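Local coordinates for protein glycogen synthase (Cyanobacterium sp. CLg1, PDB 6GNF) that is a starch/glycogen synthase-type protein of the GT-B fold that holds adenosine-5'-diphosphate and a glycan between its two domains, at residues Q78-G83 against F136-Q141; W310-D315 against M444-I449; N361-D366 against M429-E434. All blocks are in the same frame, centred on the assembly; numbering follows the deposited sequence.

In the fold
Interaction 1 comes first along the chain and sits at one edge of the nine-stranded mixed sheet, in the starch synthase catalytic domain. Its centre is about 35 Å from that of interaction 3 and 42 Å from that of interaction 2, both across the chain's centre. Interaction 3 is nested inside the loop that interaction 2 closes; their centres are about 23 Å apart, their nearest atoms about 8 Å. Helix 439-445 follows the loop of interaction 3 and ends in interaction 2. Interaction 3 bonds to ADP and AC1, and the side chain of Trp-310 in interaction 2 lies about 5 Å from ADP; interaction 1 is buried packing in the other domain, away from the ligands.

Interaction 1: residues Q78-G83 against F136-Q141; sequences QPVNYG and FAMLSQ
Val-80, Asn-81 and Tyr-82, at the end of strand 72-82, pack on Met-138 and Gln-141 of helix 132-144: a buried strand-on-helix contact made by an outermost strand of the mixed sheet. The axes of strand 78-82 and helix 136-141 run nearly antiparallel, at 161°, and approach to 7.6 Å. One polar bond ties them. The backbone N of Asn-81 gives its hydrogen to OE1 of Gln-141 over 2.9 Å, almost straight at 170°, coming in slightly tilted from the plane of the amide carbonyl. Val-80 bonds through its backbone to Thr-87 of the neighbouring strand, so the N-H of the next residue faces the other way, and the extended Gln-141 chain carries a carbonyl out to meet it.

The rest is apolar and centres on Met-138. With CG anti to the backbone N (chi1 -175°), its chain reaches toward the strand, and CG rests 3.6 Å from CG2 of Val-80. The sulfur, SD, then lies 4.2 Å from CB of Tyr-82 and 5.4 Å from the centre of that ring, an oblique Met-aromatic contact. The ring is held at its far end by a hydrogen bond from OH to Asp-131, while Val-108 and Tyr-109 of helix 107-110 also touch Met-138. This is helix-against-sheet packing of the layered alpha/beta kind, at the rim of the N-terminal Rossmann-like domain.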
# COMPACT_ATOMS: atom_id res chain seq x y z
N GLN A 78 -21.78 -12.24 -15.99
CA GLN A 78 -21.49 -11.16 -16.91
C GLN A 78 -20.42 -11.61 -17.90
O GLN A 78 -19.35 -12.04 -17.48
CB GLN A 78 -21.01 -9.95 -16.11
CG GLN A 78 -20.55 -8.77 -16.94
CD GLN A 78 -21.63 -8.28 -17.88
OE1 GLN A 78 -22.82 -8.44 -17.63
NE2 GLN A 78 -21.21 -7.80 -19.04
N PRO A 79 -20.69 -11.49 -19.21
CA PRO A 79 -19.63 -11.80 -20.17
C PRO A 79 -18.51 -10.76 -20.18
O PRO A 79 -18.78 -9.56 -20.11
CB PRO A 79 -20.36 -11.85 -21.53
CG PRO A 79 -21.63 -11.11 -21.32
CD PRO A 79 -21.99 -11.27 -19.88
N VAL A 80 -17.27 -11.24 -20.23
CA VAL A 80 -16.10 -10.37 -20.31
C VAL A 80 -15.05 -11.08 -21.15
O VAL A 80 -15.22 -12.25 -21.48
CB VAL A 80 -15.50 -10.04 -18.92
CG1 VAL A 80 -16.42 -9.13 -18.12
CG2 VAL A 80 -15.20 -11.31 -18.14
N ASN A 81 -13.98 -10.37 -21.47
CA ASN A 81 -12.88 -10.93 -22.24
C ASN A 81 -11.73 -11.33 -21.34
O ASN A 81 -11.40 -10.62 -20.40
CB ASN A 81 -12.39 -9.90 -23.24
CG ASN A 81 -13.48 -9.50 -24.22
OD1 ASN A 81 -14.09 -10.36 -24.87
ND2 ASN A 81 -13.71 -8.19 -24.34
N TYR A 82 -11.21 -12.53 -21.56
CA TYR A 82 -9.97 -12.96 -20.94
C TYR A 82 -8.96 -13.03 -22.07
O TYR A 82 -8.85 -14.04 -22.74
CB TYR A 82 -10.13 -14.32 -20.24
CG TYR A 82 -8.84 -14.82 -19.62
CD1 TYR A 82 -8.34 -14.25 -18.46
CD2 TYR A 82 -8.11 -15.84 -20.22
CE1 TYR A 82 -7.16 -14.69 -17.90
CE2 TYR A 82 -6.92 -16.28 -19.67
CZ TYR A 82 -6.45 -15.71 -18.51
OH TYR A 82 -5.27 -16.17 -17.98
N GLY A 83 -8.22 -11.94 -22.25
CA GLY A 83 -7.42 -11.79 -23.46
C GLY A 83 -8.36 -11.86 -24.65
O GLY A 83 -9.38 -11.20 -24.68
N PHE A 136 -6.09 -8.79 -14.97
CA PHE A 136 -6.44 -7.47 -14.47
C PHE A 136 -7.21 -6.61 -15.46
O PHE A 136 -8.05 -5.81 -15.06
CB PHE A 136 -5.20 -6.76 -13.92
CG PHE A 136 -4.57 -7.47 -12.76
CD1 PHE A 136 -5.35 -8.00 -11.74
CD2 PHE A 136 -3.19 -7.64 -12.69
CE1 PHE A 136 -4.77 -8.67 -10.68
CE2 PHE A 136 -2.60 -8.31 -11.62
CZ PHE A 136 -3.39 -8.83 -10.62
N ALA A 137 -6.98 -6.81 -16.76
CA ALA A 137 -7.90 -6.26 -17.75
C ALA A 137 -9.32 -6.80 -17.52
O ALA A 137 -10.30 -6.07 -17.63
CB ALA A 137 -7.44 -6.58 -19.16
N MET A 138 -9.43 -8.09 -17.21
CA MET A 138 -10.73 -8.69 -16.95
C MET A 138 -11.39 -8.11 -15.69
O MET A 138 -12.62 -7.96 -15.63
CB MET A 138 -10.62 -10.21 -16.83
CG MET A 138 -11.97 -10.91 -16.69
SD MET A 138 -11.86 -12.70 -16.80
CE MET A 138 -11.13 -13.05 -15.21
N LEU A 139 -10.59 -7.82 -14.67
CA LEU A 139 -11.11 -7.18 -13.46
C LEU A 139 -11.74 -5.82 -13.77
O LEU A 139 -12.82 -5.53 -13.26
CB LEU A 139 -10.00 -7.00 -12.42
CG LEU A 139 -10.35 -6.19 -11.17
CD1 LEU A 139 -11.54 -6.80 -10.44
CD2 LEU A 139 -9.15 -6.11 -10.24
N SER A 140 -11.08 -5.01 -14.60
CA SER A 140 -11.58 -3.68 -14.93
C SER A 140 -12.90 -3.76 -15.70
O SER A 140 -13.80 -2.98 -15.44
CB SER A 140 -10.54 -2.90 -15.73
OG SER A 140 -9.39 -2.73 -14.93
N GLN A 141 -13.00 -4.69 -16.63
CA GLN A 141 -14.24 -4.93 -17.37
C GLN A 141 -15.36 -5.40 -16.46
O GLN A 141 -16.50 -4.99 -16.61
CB GLN A 141 -14.04 -5.98 -18.45
CG GLN A 141 -13.10 -5.57 -19.57
CD GLN A 141 -12.76 -6.73 -20.48
OE1 GLN A 141 -13.62 -7.54 -20.84
NE2 GLN A 141 -11.50 -6.83 -20.86

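Interaction 2: residues W310-D315 against M444-I449; sequences WNPQKD and MMYGTI
Tyr-446 reaches from the end of helix 439-445 into the loop 310-315, where Trp-310, Pro-312 and Asp-315 surround its ring. The helix closes in a Schellman motif, with Gly-447 at positive phi, and the loop is turned by an Asx motif in which OD1 of Asn-311 accepts from the N of Lys-314, while ND2 bonds to O of Ile-307. From CB of Tyr-446, chi1 of -76° puts CG opposite the carbonyl carbon and starts the ring under Pro-312. CD of Pro-312 sits 3.9 Å from the ring centre and 6° off its normal, a CH-pi contact over one face. On one flank CD2 of the tyrosine meets CB of Pro-312 at 3.9 Å; on the other, CE1 lies 4.0 Å from CE3 of Trp-310, whose indole stacks instead on Tyr-442. Further out, CZ passes 3.5 Å from the backbone N of Asn-311. OD2 of Asp-315, the acceptor at the tip, also bonds to ND1 of His-418, and OD1 takes the backbone N atoms of Phe-317 and Ile-318. Finally, OH of Tyr-446 donates to OD2 of Asp-315 over 2.5 Å, on the anti lone pair, with the carboxylate plane nearly perpendicular to the ring.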
# COMPACT_ATOMS: atom_id res chain seq x y z
N TRP A 310 -5.91 -1.41 15.82
CA TRP A 310 -4.67 -0.78 16.26
C TRP A 310 -4.90 0.40 17.21
O TRP A 310 -5.03 1.55 16.77
CB TRP A 310 -3.86 -0.31 15.04
CG TRP A 310 -3.36 -1.44 14.21
CD1 TRP A 310 -3.98 -2.00 13.13
CD2 TRP A 310 -2.14 -2.17 14.39
NE1 TRP A 310 -3.22 -3.02 12.63
CE2 TRP A 310 -2.08 -3.15 13.39
CE3 TRP A 310 -1.09 -2.08 15.31
CZ2 TRP A 310 -1.02 -4.03 13.26
CZ3 TRP A 310 -0.03 -2.97 15.20
CH2 TRP A 310 0.00 -3.93 14.18
N ASN A 311 -5.03 0.09 18.49
CA ASN A 311 -4.96 1.11 19.54
C ASN A 311 -4.63 0.44 20.86
O ASN A 311 -5.16 -0.63 21.17
CB ASN A 311 -6.24 1.94 19.65
CG ASN A 311 -7.41 1.16 20.23
OD1 ASN A 311 -7.74 1.29 21.41
ND2 ASN A 311 -8.04 0.37 19.41
N PRO A 312 -3.81 1.11 21.67
CA PRO A 312 -3.30 0.49 22.88
C PRO A 312 -4.37 0.16 23.91
O PRO A 312 -4.18 -0.76 24.71
CB PRO A 312 -2.31 1.53 23.42
CG PRO A 312 -2.77 2.82 22.85
CD PRO A 312 -3.30 2.48 21.49
N GLN A 313 -5.52 0.84 23.85
CA GLN A 313 -6.58 0.63 24.84
C GLN A 313 -7.29 -0.71 24.66
O GLN A 313 -7.62 -1.37 25.65
CB GLN A 313 -7.63 1.76 24.81
CG GLN A 313 -7.13 3.11 25.29
CD GLN A 313 -6.74 4.10 24.18
OE1 GLN A 313 -6.78 5.31 24.40
NE2 GLN A 313 -6.40 3.60 23.00
N LYS A 314 -7.53 -1.10 23.41
CA LYS A 314 -8.29 -2.33 23.11
C LYS A 314 -7.50 -3.43 22.40
O LYS A 314 -8.03 -4.52 22.18
CB LYS A 314 -9.51 -1.98 22.27
CG LYS A 314 -10.50 -1.03 22.92
CD LYS A 314 -11.60 -0.66 21.92
CE LYS A 314 -12.32 0.63 22.28
NZ LYS A 314 -13.14 0.48 23.52
N ASP A 315 -6.24 -3.16 22.05
CA ASP A 315 -5.39 -4.15 21.37
C ASP A 315 -5.56 -5.54 21.99
O ASP A 315 -5.45 -5.69 23.21
CB ASP A 315 -3.93 -3.70 21.46
CG ASP A 315 -2.99 -4.55 20.61
OD1 ASP A 315 -2.91 -5.78 20.81
OD2 ASP A 315 -2.36 -3.97 19.71
N MET A 444 2.33 6.04 16.32
CA MET A 444 1.95 7.24 17.06
C MET A 444 0.75 7.01 17.96
O MET A 444 0.71 7.54 19.07
CB MET A 444 1.73 8.42 16.11
CG MET A 444 3.03 8.95 15.52
SD MET A 444 2.89 10.44 14.53
CE MET A 444 2.13 9.80 13.04
N MET A 445 -0.23 6.24 17.52
CA MET A 445 -1.38 5.93 18.38
C MET A 445 -0.99 5.15 19.63
O MET A 445 -1.69 5.22 20.63
CB MET A 445 -2.44 5.14 17.61
CG MET A 445 -3.17 5.93 16.56
SD MET A 445 -4.34 4.90 15.62
CE MET A 445 -5.57 4.54 16.88
N TYR A 446 0.12 4.42 19.56
CA TYR A 446 0.65 3.67 20.69
C TYR A 446 1.68 4.47 21.52
O TYR A 446 2.25 3.94 22.47
CB TYR A 446 1.27 2.35 20.21
CG TYR A 446 0.25 1.28 19.85
CD1 TYR A 446 -0.55 1.42 18.73
CD2 TYR A 446 0.09 0.14 20.62
CE1 TYR A 446 -1.49 0.46 18.38
CE2 TYR A 446 -0.84 -0.83 20.29
CZ TYR A 446 -1.63 -0.67 19.16
OH TYR A 446 -2.57 -1.62 18.81
N GLY A 447 1.95 5.71 21.13
CA GLY A 447 2.95 6.53 21.82
C GLY A 447 4.37 6.14 21.46
O GLY A 447 5.32 6.46 22.17
N THR A 448 4.51 5.46 20.33
CA THR A 448 5.81 5.01 19.84
C THR A 448 6.26 6.02 18.79
O THR A 448 5.54 6.31 17.85
CB THR A 448 5.70 3.58 19.26
OG1 THR A 448 5.33 2.67 20.30
CG2 THR A 448 7.01 3.13 18.65
N ILE A 449 7.48 6.52 18.96
CA ILE A 449 7.95 7.68 18.21
C ILE A 449 8.60 7.29 16.88
O ILE A 449 9.58 6.54 16.87
CB ILE A 449 8.97 8.47 19.05
CG1 ILE A 449 8.26 9.09 20.26
CG2 ILE A 449 9.64 9.55 18.22
CD1 ILE A 449 9.19 9.57 21.35

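Interaction 3: residues N361-D366 against M429-E434; sequences NQKGAD and MPSRFE. With ADP (adenosine-5'-diphosphate), chain F; AC1 (4,6-dideoxy-4-{[(1S,4R,5S,6S)-4,5,6-trihydroxy-3-(hydroxymethyl)cyclohex-2-en-1-yl]amino}-alpha-D-glucopyranose), chain D.
Arg-432 with Asp-366 and Lys-363 with Glu-434 form two salt bridges that join residues 361-366 to residues 429-434. The arginine grips its partner end-on, NH1 at 3.0 Å from OD1 of Asp-366 and NH2 at 3.2 Å from OD2, with the carboxylate turned well away from the guanidinium plane. On the other side of the contact, NZ of Lys-363 reaches OE2 of Glu-434 at 2.9 Å on its syn side. The chain of Lys-363 starts away from the loop, and its bend at chi2 (-71°) brings the ammonium group back.

Hydrogen bonds to backbone carbonyls fix the register. NH1 of Arg-432 also donates to O of Asn-361 at 2.8 Å, within both the carbonyl and guanidinium planes, while the amide oxygen of Asn-361 lies over the guanidinium face. The backbone N of Arg-432 donates to O of Gln-362, again at 2.8 Å. A water bridges O of Lys-363 and OG of Ser-431; that hydroxyl in turn donates to the anti lone pair of OE1 of Glu-434, which would help to orient the carboxylate.

Stacking is carried by Gln-362 and Phe-433. CG of Gln-362 lies 3.6 Å from the ring centre in a CH-pi contact over the face, and its amide continues over the rim, 22° from the ring plane.

The remaining bonds go to the ligands. NE2 of Gln-362 donates to O2B of AC1 in a straight bond of 3.0 Å, OE2 of Glu-434 accepts from O3B of AC1, and NZ of Lys-363 bonds to O3A of ADP at 2.8 Å and to O1B. Arg-358 and Asn-202 hold OE1 of Gln-362. Loops after adjacent parallel strands 352-356 and 426-429 thus line the interdomain ligand site characteristic of the GT-B fold.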
# COMPACT_ATOMS: atom_id res chain seq x y z
N ASN A 361 13.78 -3.33 -1.56
CA ASN A 361 14.54 -2.09 -1.70
C ASN A 361 13.83 -0.86 -1.13
O ASN A 361 14.44 -0.03 -0.46
CB ASN A 361 14.88 -1.84 -3.17
CG ASN A 361 15.72 -0.58 -3.36
OD1 ASN A 361 16.88 -0.52 -2.92
ND2 ASN A 361 15.14 0.44 -3.96
N GLN A 362 12.54 -0.72 -1.42
CA GLN A 362 11.77 0.43 -0.97
C GLN A 362 11.93 0.74 0.52
O GLN A 362 12.05 1.91 0.90
CB GLN A 362 10.28 0.25 -1.27
CG GLN A 362 9.47 1.46 -0.84
CD GLN A 362 7.99 1.31 -1.05
OE1 GLN A 362 7.54 0.48 -1.85
NE2 GLN A 362 7.21 2.08 -0.31
N LYS A 363 11.92 -0.30 1.36
CA LYS A 363 11.83 -0.14 2.82
C LYS A 363 13.17 -0.03 3.56
O LYS A 363 13.19 0.34 4.73
CB LYS A 363 11.02 -1.29 3.42
CG LYS A 363 9.60 -1.42 2.88
CD LYS A 363 8.71 -0.30 3.37
CE LYS A 363 7.34 -0.36 2.70
NZ LYS A 363 6.41 0.67 3.23
N GLY A 364 14.27 -0.36 2.89
CA GLY A 364 15.60 -0.18 3.48
C GLY A 364 15.96 -1.13 4.60
O GLY A 364 16.81 -0.80 5.43
N ALA A 365 15.36 -2.32 4.61
CA ALA A 365 15.73 -3.36 5.56
C ALA A 365 17.20 -3.75 5.40
O ALA A 365 17.89 -4.02 6.40
CB ALA A 365 14.83 -4.58 5.39
N ASP A 366 17.69 -3.75 4.16
CA ASP A 366 19.10 -4.03 3.89
C ASP A 366 20.05 -3.03 4.58
O ASP A 366 21.16 -3.40 4.97
CB ASP A 366 19.38 -4.12 2.38
CG ASP A 366 19.14 -2.80 1.64
OD1 ASP A 366 18.15 -2.08 1.93
OD2 ASP A 366 19.93 -2.50 0.72
N MET A 429 11.82 3.55 10.13
CA MET A 429 11.45 3.38 8.72
C MET A 429 12.44 4.07 7.78
O MET A 429 12.20 5.18 7.31
CB MET A 429 10.06 3.96 8.47
CG MET A 429 8.97 3.37 9.36
SD MET A 429 7.36 4.09 9.01
CE MET A 429 7.05 3.44 7.39
N PRO A 430 13.54 3.37 7.43
CA PRO A 430 14.55 3.91 6.52
C PRO A 430 14.17 3.71 5.05
O PRO A 430 14.93 3.14 4.28
CB PRO A 430 15.79 3.09 6.88
CG PRO A 430 15.24 1.76 7.25
CD PRO A 430 13.92 2.04 7.93
N SER A 431 12.98 4.20 4.68
CA SER A 431 12.47 4.00 3.33
C SER A 431 13.24 4.84 2.32
O SER A 431 13.62 5.97 2.59
CB SER A 431 10.98 4.35 3.27
OG SER A 431 10.23 3.56 4.17
N ARG A 432 13.46 4.27 1.13
CA ARG A 432 14.06 5.00 0.02
C ARG A 432 13.02 5.83 -0.73
O ARG A 432 13.35 6.85 -1.32
CB ARG A 432 14.75 4.03 -0.94
CG ARG A 432 15.97 3.35 -0.32
CD ARG A 432 16.72 2.51 -1.34
NE ARG A 432 18.00 2.03 -0.81
CZ ARG A 432 18.21 0.88 -0.17
NH1 ARG A 432 17.21 0.03 0.05
NH2 ARG A 432 19.42 0.58 0.27
N PHE A 433 11.79 5.36 -0.76
CA PHE A 433 10.64 6.17 -1.16
C PHE A 433 9.42 5.63 -0.42
O PHE A 433 9.37 4.44 -0.08
CB PHE A 433 10.45 6.14 -2.68
CG PHE A 433 10.31 4.76 -3.24
CD1 PHE A 433 11.44 4.01 -3.55
CD2 PHE A 433 9.06 4.19 -3.45
CE1 PHE A 433 11.33 2.73 -4.08
CE2 PHE A 433 8.93 2.91 -3.97
CZ PHE A 433 10.07 2.18 -4.28
N GLU A 434 8.45 6.50 -0.14
CA GLU A 434 7.30 6.12 0.66
C GLU A 434 6.10 7.01 0.37
O GLU A 434 5.99 8.09 0.94
CB GLU A 434 7.65 6.16 2.15
CG GLU A 434 6.69 5.37 3.03
CD GLU A 434 6.77 3.89 2.77
OE1 GLU A 434 7.81 3.30 3.15
OE2 GLU A 434 5.81 3.32 2.21
PB ADP F . 3.54 -1.01 2.16
O1B ADP F . 4.42 -0.15 1.29
O2B ADP F . 2.07 -0.82 1.90
O3B ADP F . 4.00 -2.44 2.25
PA ADP F . 2.71 0.35 4.56
O1A ADP F . 1.87 1.34 3.75
O2A ADP F . 3.45 0.80 5.81
O3A ADP F . 3.81 -0.39 3.63
O5' ADP F . 1.77 -0.90 4.96
C5' ADP F . 2.32 -2.18 5.29
C4' ADP F . 1.42 -2.82 6.34
O4' ADP F . 1.70 -4.20 6.52
C3' ADP F . 1.63 -2.16 7.69
O3' ADP F . 0.34 -1.96 8.28
C2' ADP F . 2.49 -3.13 8.46
O2' ADP F . 2.12 -3.07 9.84
C1' ADP F . 2.18 -4.48 7.84
N9 ADP F . 3.31 -5.43 7.72
C8 ADP F . 4.34 -5.36 6.84
N7 ADP F . 5.18 -6.42 6.98
C5 ADP F . 4.68 -7.20 7.95
C6 ADP F . 5.06 -8.47 8.61
N6 ADP F . 6.17 -9.14 8.24
N1 ADP F . 4.26 -8.94 9.59
C2 ADP F . 3.15 -8.30 9.98
N3 ADP F . 2.75 -7.14 9.42
C4 ADP F . 3.45 -6.55 8.43
C1 AC1 D . 0.94 -3.36 -3.85
O2 AC1 D . 0.09 -1.77 -5.49
C2 AC1 D . 0.29 -1.99 -4.08
C4A AC1 D . 1.24 3.36 0.87
C3 AC1 D . 1.12 -0.86 -3.47
O3 AC1 D . 0.35 0.34 -3.58
C4 AC1 D . 1.50 -1.15 -2.00
N4A AC1 D . 2.30 -0.08 -1.35
C5 AC1 D . 2.23 -2.50 -1.98
O5 AC1 D . 1.35 -3.52 -2.48
C6 AC1 D . 2.68 -2.92 -0.60
C1B AC1 D . 1.91 1.32 -1.21
C2B AC1 D . 2.98 2.24 -0.55
O2B AC1 D . 4.23 1.60 -0.33
C3B AC1 D . 2.64 2.81 0.81
O3B AC1 D . 3.53 3.88 1.11
O4 AC1 D . 0.99 3.66 2.25
C5B AC1 D . 0.25 2.35 0.35
C7B AC1 D . 0.56 1.42 -0.53
C6B AC1 D . -1.17 2.45 0.82
O6B AC1 D . -1.64 3.75 0.46
O HOH W 1 10.93 1.84 5.86